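Local atomic coordinates of putative ABC transporter subunit, substrate-binding component (Rhodopseudomonas palustris, PDB entry 4EVQ), a protein that binds 4-hydroxybenzoate, probably delivering it and related lignin-derived aromatic compounds to an ABC transporter for uptake. Residues A[151-164]-A[202-215]. Sequence-based numbering, arbitrary orientation.
Sequences LKKAVTVTWKYAAG and IASLKPDCVYAFFS. With PHB (p-hydroxybenzoic acid), chain H.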
ATOM      1  N   LEU A 151     -18.973  11.482 -13.024  1.00 20.09           N
ATOM      2  CA  LEU A 151     -19.717  11.264 -11.799  1.00 17.70           C
ATOM      3  C   LEU A 151     -19.814  12.522 -10.953  1.00 18.31           C
ATOM      4  O   LEU A 151     -18.921  13.368 -10.970  1.00 17.25           O
ATOM      5  CB  LEU A 151     -19.005  10.168 -10.996  1.00 15.49           C
ATOM      6  CG  LEU A 151     -19.023   8.835 -11.726  1.00 17.70           C
ATOM      7  CD1 LEU A 151     -18.029   7.916 -11.100  1.00 19.15           C
ATOM      8  CD2 LEU A 151     -20.405   8.165 -11.780  1.00 17.81           C
ATOM      9  N   LYS A 152     -20.905  12.642 -10.202  1.00 17.58           N
ATOM     10  CA  LYS A 152     -21.271  13.905  -9.586  1.00 18.50           C
ATOM     11  C   LYS A 152     -21.785  13.820  -8.153  1.00 16.75           C
ATOM     12  O   LYS A 152     -21.921  14.834  -7.485  1.00 18.18           O
ATOM     13  CB  LYS A 152     -22.394  14.614 -10.437  1.00 21.81           C
ATOM     14  CG  LYS A 152     -22.118  14.860 -11.931  1.00 26.70           C
ATOM     15  CD  LYS A 152     -23.109  15.885 -12.505  1.00 31.18           C
ATOM     16  CE  LYS A 152     -24.566  15.587 -12.098  1.00 34.85           C
ATOM     17  NZ  LYS A 152     -25.557  16.657 -12.526  1.00 37.55           N
ATOM     18  N   LYS A 153     -22.147  12.619  -7.686  1.00 14.94           N
ATOM     19  CA  LYS A 153     -22.900  12.504  -6.440  1.00 15.00           C
ATOM     20  C   LYS A 153     -22.494  11.209  -5.724  1.00 13.33           C
ATOM     21  O   LYS A 153     -23.037  10.151  -5.992  1.00 14.98           O
ATOM     22  CB  LYS A 153     -24.395  12.480  -6.740  1.00 15.02           C
ATOM     23  CG  LYS A 153     -25.296  12.423  -5.511  1.00 16.62           C
ATOM     24  CD  LYS A 153     -26.781  12.255  -5.910  1.00 16.89           C
ATOM     25  CE  LYS A 153     -27.681  12.130  -4.720  1.00 19.43           C
ATOM     26  NZ  LYS A 153     -29.127  11.833  -5.097  1.00 19.93           N
ATOM     27  N   ALA A 154     -21.520  11.317  -4.806  1.00 11.99           N
ATOM     28  CA  ALA A 154     -20.913  10.145  -4.227  1.00 11.73           C
ATOM     29  C   ALA A 154     -21.336   9.902  -2.797  1.00 11.13           C
ATOM     30  O   ALA A 154     -21.640  10.841  -2.048  1.00 12.21           O
ATOM     31  CB  ALA A 154     -19.379  10.308  -4.225  1.00 12.67           C
ATOM     32  N   VAL A 155     -21.349   8.635  -2.420  1.00 10.54           N
ATOM     33  CA  VAL A 155     -21.305   8.253  -1.010  1.00  9.93           C
ATOM     34  C   VAL A 155     -19.988   7.507  -0.786  1.00  9.15           C
ATOM     35  O   VAL A 155     -19.572   6.724  -1.641  1.00  9.75           O
ATOM     36  CB  VAL A 155     -22.474   7.316  -0.639  1.00 10.50           C
ATOM     37  CG1 VAL A 155     -22.308   6.705   0.769  1.00 11.47           C
ATOM     38  CG2 VAL A 155     -23.786   8.041  -0.742  1.00 11.30           C
ATOM     39  N   THR A 156     -19.322   7.765   0.347  1.00  8.59           N
ATOM     40  CA  THR A 156     -18.109   7.034   0.693  1.00  7.71           C
ATOM     41  C   THR A 156     -18.394   6.026   1.807  1.00  8.70           C
ATOM     42  O   THR A 156     -19.308   6.248   2.638  1.00  9.03           O
ATOM     43  CB  THR A 156     -16.955   7.931   1.133  1.00  8.82           C
ATOM     44  OG1 THR A 156     -17.250   8.480   2.400  1.00  9.83           O
ATOM     45  CG2 THR A 156     -16.691   9.028   0.135  1.00  9.73           C
ATOM     46  N   VAL A 157     -17.688   4.907   1.790  1.00  7.82           N
ATOM     47  CA  VAL A 157     -17.818   3.940   2.862  1.00  7.86           C
ATOM     48  C   VAL A 157     -16.433   3.322   3.125  1.00  6.60           C
ATOM     49  O   VAL A 157     -15.744   2.882   2.189  1.00  7.63           O
ATOM     50  CB  VAL A 157     -18.905   2.899   2.541  1.00 10.01           C
ATOM     51  CG1 VAL A 157     -18.626   2.166   1.289  1.00 11.82           C
ATOM     52  CG2 VAL A 157     -19.113   1.966   3.705  1.00  9.87           C
ATOM     53  N   THR A 158     -16.069   3.249   4.387  1.00  6.73           N
ATOM     54  CA  THR A 158     -14.750   2.726   4.744  1.00  6.96           C
ATOM     55  C   THR A 158     -14.736   2.388   6.216  1.00  6.43           C
ATOM     56  O   THR A 158     -15.725   2.572   6.918  1.00  7.84           O
ATOM     57  CB  THR A 158     -13.602   3.697   4.370  1.00  7.97           C
ATOM     58  OG1 THR A 158     -12.348   3.020   4.507  1.00  7.86           O
ATOM     59  CG2 THR A 158     -13.594   4.909   5.250  1.00  8.72           C
ATOM     60  N   TRP A 159     -13.598   1.884   6.671  1.00  7.18           N
ATOM     61  CA  TRP A 159     -13.361   1.619   8.073  1.00  6.78           C
ATOM     62  C   TRP A 159     -12.935   2.890   8.815  1.00  7.36           C
ATOM     63  O   TRP A 159     -12.239   3.756   8.255  1.00  8.62           O
ATOM     64  CB  TRP A 159     -12.269   0.549   8.237  1.00  8.12           C
ATOM     65  CG  TRP A 159     -12.742  -0.860   8.066  1.00  6.56           C
ATOM     66  CD1 TRP A 159     -13.868  -1.409   8.610  1.00  7.75           C
ATOM     67  CD2 TRP A 159     -12.096  -1.905   7.345  1.00  6.66           C
ATOM     68  NE1 TRP A 159     -13.933  -2.728   8.307  1.00  7.77           N
ATOM     69  CE2 TRP A 159     -12.856  -3.077   7.537  1.00  7.17           C
ATOM     70  CE3 TRP A 159     -10.917  -1.986   6.610  1.00  8.22           C
ATOM     71  CZ2 TRP A 159     -12.495  -4.309   6.983  1.00  9.03           C
ATOM     72  CZ3 TRP A 159     -10.551  -3.180   6.094  1.00  9.67           C
ATOM     73  CH2 TRP A 159     -11.344  -4.329   6.251  1.00 10.36           C
ATOM     74  N   LYS A 160     -13.343   2.966  10.080  1.00  8.11           N
ATOM     75  CA  LYS A 160     -13.083   4.104  10.933  1.00  9.64           C
ATOM     76  C   LYS A 160     -11.676   3.995  11.570  1.00  9.31           C
ATOM     77  O   LYS A 160     -11.499   3.658  12.734  1.00 10.64           O
ATOM     78  CB  LYS A 160     -14.164   4.253  11.983  1.00 11.91           C
ATOM     79  CG  LYS A 160     -14.093   5.601  12.727  1.00 16.70           C
ATOM     80  CD  LYS A 160     -15.269   5.919  13.612  1.00 21.45           C
ATOM     81  CE  LYS A 160     -14.982   7.217  14.361  1.00 25.60           C
ATOM     82  NZ  LYS A 160     -13.882   7.098  15.360  1.00 30.14           N
ATOM     83  N   TYR A 161     -10.668   4.274  10.763  1.00  7.45           N
ATOM     84  CA  TYR A 161      -9.320   4.425  11.265  1.00  7.94           C
ATOM     85  C   TYR A 161      -8.578   5.314  10.268  1.00  8.05           C
ATOM     86  O   TYR A 161      -9.107   5.636   9.211  1.00  8.38           O
ATOM     87  CB  TYR A 161      -8.615   3.088  11.555  1.00  8.45           C
ATOM     88  CG  TYR A 161      -7.957   2.400  10.367  1.00  7.92           C
ATOM     89  CD1 TYR A 161      -8.715   1.699   9.476  1.00  8.40           C
ATOM     90  CD2 TYR A 161      -6.571   2.397  10.181  1.00  7.17           C
ATOM     91  CE1 TYR A 161      -8.134   1.015   8.419  1.00  9.06           C
ATOM     92  CE2 TYR A 161      -5.999   1.735   9.142  1.00  7.88           C
ATOM     93  CZ  TYR A 161      -6.769   1.037   8.255  1.00  7.14           C
ATOM     94  OH  TYR A 161      -6.204   0.352   7.221  1.00  7.64           O
ATOM     95  N   ALA A 162      -7.317   5.619  10.570  1.00  9.28           N
ATOM     96  CA  ALA A 162      -6.570   6.640   9.826  1.00  9.98           C
ATOM     97  C   ALA A 162      -6.561   6.438   8.333  1.00  8.54           C
ATOM     98  O   ALA A 162      -6.681   7.390   7.591  1.00  9.74           O
ATOM     99  CB  ALA A 162      -5.137   6.772  10.363  1.00 13.68           C
ATOM    100  N   ALA A 163      -6.343   5.220   7.871  1.00  8.60           N
ATOM    101  CA  ALA A 163      -6.191   5.037   6.458  1.00  8.77           C
ATOM    102  C   ALA A 163      -7.479   5.309   5.731  1.00  9.18           C
ATOM    103  O   ALA A 163      -7.479   5.932   4.653  1.00  8.66           O
ATOM    104  CB  ALA A 163      -5.648   3.664   6.101  1.00  9.34           C
ATOM    105  N   GLY A 164      -8.583   4.813   6.279  1.00  8.94           N
ATOM    106  CA  GLY A 164      -9.874   5.083   5.654  1.00 10.00           C
ATOM    107  C   GLY A 164     -10.173   6.566   5.688  1.00  8.94           C
ATOM    108  O   GLY A 164     -10.595   7.151   4.676  1.00  9.42           O
ATOM    109  N   ILE A 202     -26.867   3.565   1.552  1.00 11.11           N
ATOM    110  CA  ILE A 202     -26.461   3.950   0.205  1.00 11.71           C
ATOM    111  C   ILE A 202     -27.637   3.949  -0.758  1.00 12.14           C
ATOM    112  O   ILE A 202     -27.830   4.920  -1.475  1.00 13.10           O
ATOM    113  CB  ILE A 202     -25.374   3.003  -0.301  1.00 12.06           C
ATOM    114  CG1 ILE A 202     -24.039   3.362   0.383  1.00 12.98           C
ATOM    115  CG2 ILE A 202     -25.202   3.121  -1.849  1.00 13.74           C
ATOM    116  CD1 ILE A 202     -22.992   2.277   0.289  1.00 13.74           C
ATOM    117  N   ALA A 203     -28.427   2.870  -0.773  1.00 12.30           N
ATOM    118  CA  ALA A 203     -29.596   2.857  -1.676  1.00 12.73           C
ATOM    119  C   ALA A 203     -30.502   4.063  -1.431  1.00 13.83           C
ATOM    120  O   ALA A 203     -30.974   4.724  -2.367  1.00 15.66           O
ATOM    121  CB  ALA A 203     -30.354   1.546  -1.527  1.00 14.05           C
ATOM    122  N   SER A 204     -30.749   4.362  -0.172  1.00 13.38           N
ATOM    123  CA  SER A 204     -31.691   5.424   0.175  1.00 13.45           C
ATOM    124  C   SER A 204     -31.191   6.780  -0.274  1.00 13.37           C
ATOM    125  O   SER A 204     -31.998   7.675  -0.531  1.00 15.59           O
ATOM    126  CB  SER A 204     -31.964   5.455   1.679  1.00 14.30           C
ATOM    127  OG  SER A 204     -30.901   6.044   2.414  1.00 15.45           O
ATOM    128  N   LEU A 205     -29.873   6.958  -0.342  1.00 12.97           N
ATOM    129  CA  LEU A 205     -29.276   8.244  -0.690  1.00 12.98           C
ATOM    130  C   LEU A 205     -29.195   8.490  -2.191  1.00 13.36           C
ATOM    131  O   LEU A 205     -28.905   9.608  -2.611  1.00 13.98           O
ATOM    132  CB  LEU A 205     -27.848   8.338  -0.101  1.00 11.86           C
ATOM    133  CG  LEU A 205     -27.842   8.459   1.433  1.00 12.69           C
ATOM    134  CD1 LEU A 205     -26.480   8.080   1.998  1.00 14.93           C
ATOM    135  CD2 LEU A 205     -28.227   9.874   1.894  1.00 14.72           C
ATOM    136  N   LYS A 206     -29.386   7.434  -2.975  1.00 13.39           N
ATOM    137  CA  LYS A 206     -29.420   7.504  -4.439  1.00 14.55           C
ATOM    138  C   LYS A 206     -28.224   8.258  -5.053  1.00 14.11           C
ATOM    139  O   LYS A 206     -28.384   9.127  -5.929  1.00 14.72           O
ATOM    140  CB  LYS A 206     -30.741   8.136  -4.931  1.00 16.85           C
ATOM    141  CG  LYS A 206     -31.942   7.347  -4.500  1.00 18.60           C
ATOM    142  CD  LYS A 206     -33.260   8.022  -4.948  1.00 21.12           C
ATOM    143  CE  LYS A 206     -34.489   7.315  -4.356  1.00 24.46           C
ATOM    144  NZ  LYS A 206     -35.726   7.899  -4.891  1.00 27.29           N
ATOM    145  N   PRO A 207     -27.000   7.892  -4.638  1.00 12.48           N
ATOM    146  CA  PRO A 207     -25.842   8.473  -5.306  1.00 12.98           C
ATOM    147  C   PRO A 207     -25.650   7.920  -6.723  1.00 13.90           C
ATOM    148  O   PRO A 207     -26.259   6.905  -7.078  1.00 14.85           O
ATOM    149  CB  PRO A 207     -24.685   8.027  -4.389  1.00 11.79           C
ATOM    150  CG  PRO A 207     -25.106   6.670  -3.930  1.00 12.93           C
ATOM    151  CD  PRO A 207     -26.608   6.841  -3.672  1.00 12.32           C
ATOM    152  N   ASP A 208     -24.803   8.569  -7.516  1.00 13.23           N
ATOM    153  CA  ASP A 208     -24.427   7.999  -8.794  1.00 13.86           C
ATOM    154  C   ASP A 208     -23.143   7.176  -8.769  1.00 13.21           C
ATOM    155  O   ASP A 208     -22.759   6.577  -9.771  1.00 14.49           O
ATOM    156  CB  ASP A 208     -24.389   9.050  -9.916  1.00 16.31           C
ATOM    157  CG  ASP A 208     -23.307  10.104  -9.767  1.00 16.66           C
ATOM    158  OD1 ASP A 208     -22.421  10.014  -8.894  1.00 16.89           O
ATOM    159  OD2 ASP A 208     -23.284  11.069 -10.567  1.00 19.35           O
ATOM    160  N   CYS A 209     -22.554   7.076  -7.576  1.00 12.10           N
ATOM    161  CA  CYS A 209     -21.388   6.203  -7.382  1.00 11.84           C
ATOM    162  C   CYS A 209     -21.137   6.043  -5.889  1.00 11.17           C
ATOM    163  O   CYS A 209     -21.544   6.841  -5.060  1.00 11.61           O
ATOM    164  CB  CYS A 209     -20.129   6.812  -8.045  1.00 13.13           C
ATOM    165  SG  CYS A 209     -19.697   8.481  -7.476  1.00 14.07           S
ATOM    166  N   VAL A 210     -20.356   5.005  -5.595  1.00 10.41           N
ATOM    167  CA  VAL A 210     -19.855   4.721  -4.256  1.00  8.27           C
ATOM    168  C   VAL A 210     -18.336   4.618  -4.339  1.00  8.67           C
ATOM    169  O   VAL A 210     -17.800   3.978  -5.250  1.00  9.82           O
ATOM    170  CB  VAL A 210     -20.454   3.431  -3.701  1.00  9.21           C
ATOM    171  CG1 VAL A 210     -19.783   3.049  -2.385  1.00 10.51           C
ATOM    172  CG2 VAL A 210     -21.960   3.587  -3.495  1.00 10.86           C
ATOM    173  N   TYR A 211     -17.684   5.279  -3.394  1.00  8.78           N
ATOM    174  CA  TYR A 211     -16.237   5.174  -3.193  1.00  8.52           C
ATOM    175  C   TYR A 211     -16.000   4.396  -1.906  1.00  7.47           C
ATOM    176  O   TYR A 211     -16.445   4.825  -0.852  1.00  7.93           O
ATOM    177  CB  TYR A 211     -15.629   6.564  -3.060  1.00  8.81           C
ATOM    178  CG  TYR A 211     -14.155   6.643  -2.697  1.00  8.64           C
ATOM    179  CD1 TYR A 211     -13.190   6.566  -3.672  1.00  9.80           C
ATOM    180  CD2 TYR A 211     -13.740   6.859  -1.398  1.00  8.77           C
ATOM    181  CE1 TYR A 211     -11.855   6.684  -3.345  1.00  8.85           C
ATOM    182  CE2 TYR A 211     -12.399   6.970  -1.057  1.00  8.50           C
ATOM    183  CZ  TYR A 211     -11.483   6.909  -2.035  1.00  9.06           C
ATOM    184  OH  TYR A 211     -10.127   7.072  -1.733  1.00 10.15           O
ATOM    185  N   ALA A 212     -15.286   3.270  -1.998  1.00  7.28           N
ATOM    186  CA  ALA A 212     -15.047   2.418  -0.838  1.00  7.56           C
ATOM    187  C   ALA A 212     -13.574   2.097  -0.690  1.00  7.80           C
ATOM    188  O   ALA A 212     -12.890   1.778  -1.653  1.00  8.05           O
ATOM    189  CB  ALA A 212     -15.842   1.117  -0.957  1.00  9.12           C
ATOM    190  N   PHE A 213     -13.143   2.139   0.558  1.00  7.25           N
ATOM    191  CA  PHE A 213     -11.840   1.585   0.917  1.00  6.93           C
ATOM    192  C   PHE A 213     -12.038   0.470   1.929  1.00  6.67           C
ATOM    193  O   PHE A 213     -12.474   0.715   3.080  1.00  7.33           O
ATOM    194  CB  PHE A 213     -10.802   2.588   1.451  1.00  7.21           C
ATOM    195  CG  PHE A 213      -9.614   1.887   2.137  1.00  7.50           C
ATOM    196  CD1 PHE A 213      -8.775   1.091   1.406  1.00  7.06           C
ATOM    197  CD2 PHE A 213      -9.426   1.953   3.509  1.00  8.01           C
ATOM    198  CE1 PHE A 213      -7.754   0.367   2.011  1.00  7.82           C
ATOM    199  CE2 PHE A 213      -8.401   1.199   4.126  1.00  8.94           C
ATOM    200  CZ  PHE A 213      -7.581   0.416   3.357  1.00  8.97           C
ATOM    201  N   PHE A 214     -11.726  -0.736   1.480  1.00  6.98           N
ATOM    202  CA  PHE A 214     -11.560  -1.929   2.340  1.00  7.09           C
ATOM    203  C   PHE A 214     -10.416  -2.692   1.680  1.00  6.81           C
ATOM    204  O   PHE A 214     -10.022  -2.413   0.538  1.00  8.28           O
ATOM    205  CB  PHE A 214     -12.825  -2.797   2.374  1.00  7.86           C
ATOM    206  CG  PHE A 214     -13.977  -2.115   3.008  1.00  8.08           C
ATOM    207  CD1 PHE A 214     -14.048  -1.952   4.361  1.00  7.94           C
ATOM    208  CD2 PHE A 214     -14.985  -1.561   2.232  1.00  8.51           C
ATOM    209  CE1 PHE A 214     -15.042  -1.240   4.956  1.00  8.16           C
ATOM    210  CE2 PHE A 214     -15.976  -0.849   2.803  1.00  8.96           C
ATOM    211  CZ  PHE A 214     -16.040  -0.673   4.158  1.00  8.44           C
ATOM    212  N   SER A 215      -9.843  -3.656   2.390  1.00  7.72           N
ATOM    213  CA  SER A 215      -8.764  -4.446   1.844  1.00  7.80           C
ATOM    214  C   SER A 215      -8.723  -5.789   2.578  1.00  9.53           C
ATOM    215  O   SER A 215      -9.144  -5.868   3.716  1.00 10.47           O
ATOM    216  CB  SER A 215      -7.459  -3.630   2.032  1.00 11.73           C
ATOM    217  OG  SER A 215      -6.340  -4.268   1.529  1.00 17.24           O
TER
HETATM  218  C1' PHB H 406      -3.274   1.318   5.764  1.00  6.09           C
HETATM  219  O1' PHB H 406      -3.732   1.154   6.918  1.00  6.61           O
HETATM  220  O2' PHB H 406      -2.446   2.268   5.474  1.00  7.16           O
HETATM  221  C1  PHB H 406      -3.639   0.427   4.643  1.00  5.93           C
HETATM  222  C2  PHB H 406      -4.075  -0.870   4.917  1.00  6.44           C
HETATM  223  C3  PHB H 406      -4.437  -1.705   3.871  1.00  6.91           C
HETATM  224  C4  PHB H 406      -4.381  -1.249   2.595  1.00  6.92           C
HETATM  225  C5  PHB H 406      -3.930   0.024   2.298  1.00  6.17           C
HETATM  226  C6  PHB H 406      -3.578   0.838   3.333  1.00  6.48           C
HETATM  227  O4  PHB H 406      -4.732  -2.044   1.567  1.00 13.73           O
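Thr156 pairs with Tyr211, and Val157 with Ala212, where strands 153-159 and 209-213 run parallel inside one Rossmann-like α/β lobe of a periplasmic binding protein. Backbone bonds alternate across them, from Val155 N to Cys209 O through to Phe213 N to Val157 O. At the start of the strands the Asp208 carboxylate takes two backbone N-H groups: OD2 receives Lys152 N at 2.9 Å through its syn lone pair, while Lys153 N reaches OD1 from above the carboxylate plane. The fully extended Lys153 chain, CG anti to the backbone N (chi1 -177°), carries NZ to Lys206 O, 2.9 Å away, beside the end of helix 196-205. On one face of the sheet, Val155 lays CG1 on Ile202 CG1 and CG2 on Pro207 CG. Near the other end, the edge of Phe214 points into the face of Trp159, a T-shaped pair with planes at 88° and Phe214 CD1 3.6 Å from Trp159 CD2; Trp159 NE1 bonds to Asp192 O. A leucine in place of Trp159 would probably leave the Phe214 edge without the indole face it points into and Asp192 O without this donor. Thr158 OG1 donates to Phe213 O at 2.7 Å. At the C-terminal ends of the strands lies the ligand cleft: Phe213 CZ approaches the p-hydroxybenzoic acid ring, Tyr161 OH donates to its carboxylate O1' (2.6 Å), and the ligand's phenol O4 donates to Ser215 OG at 2.7 Å.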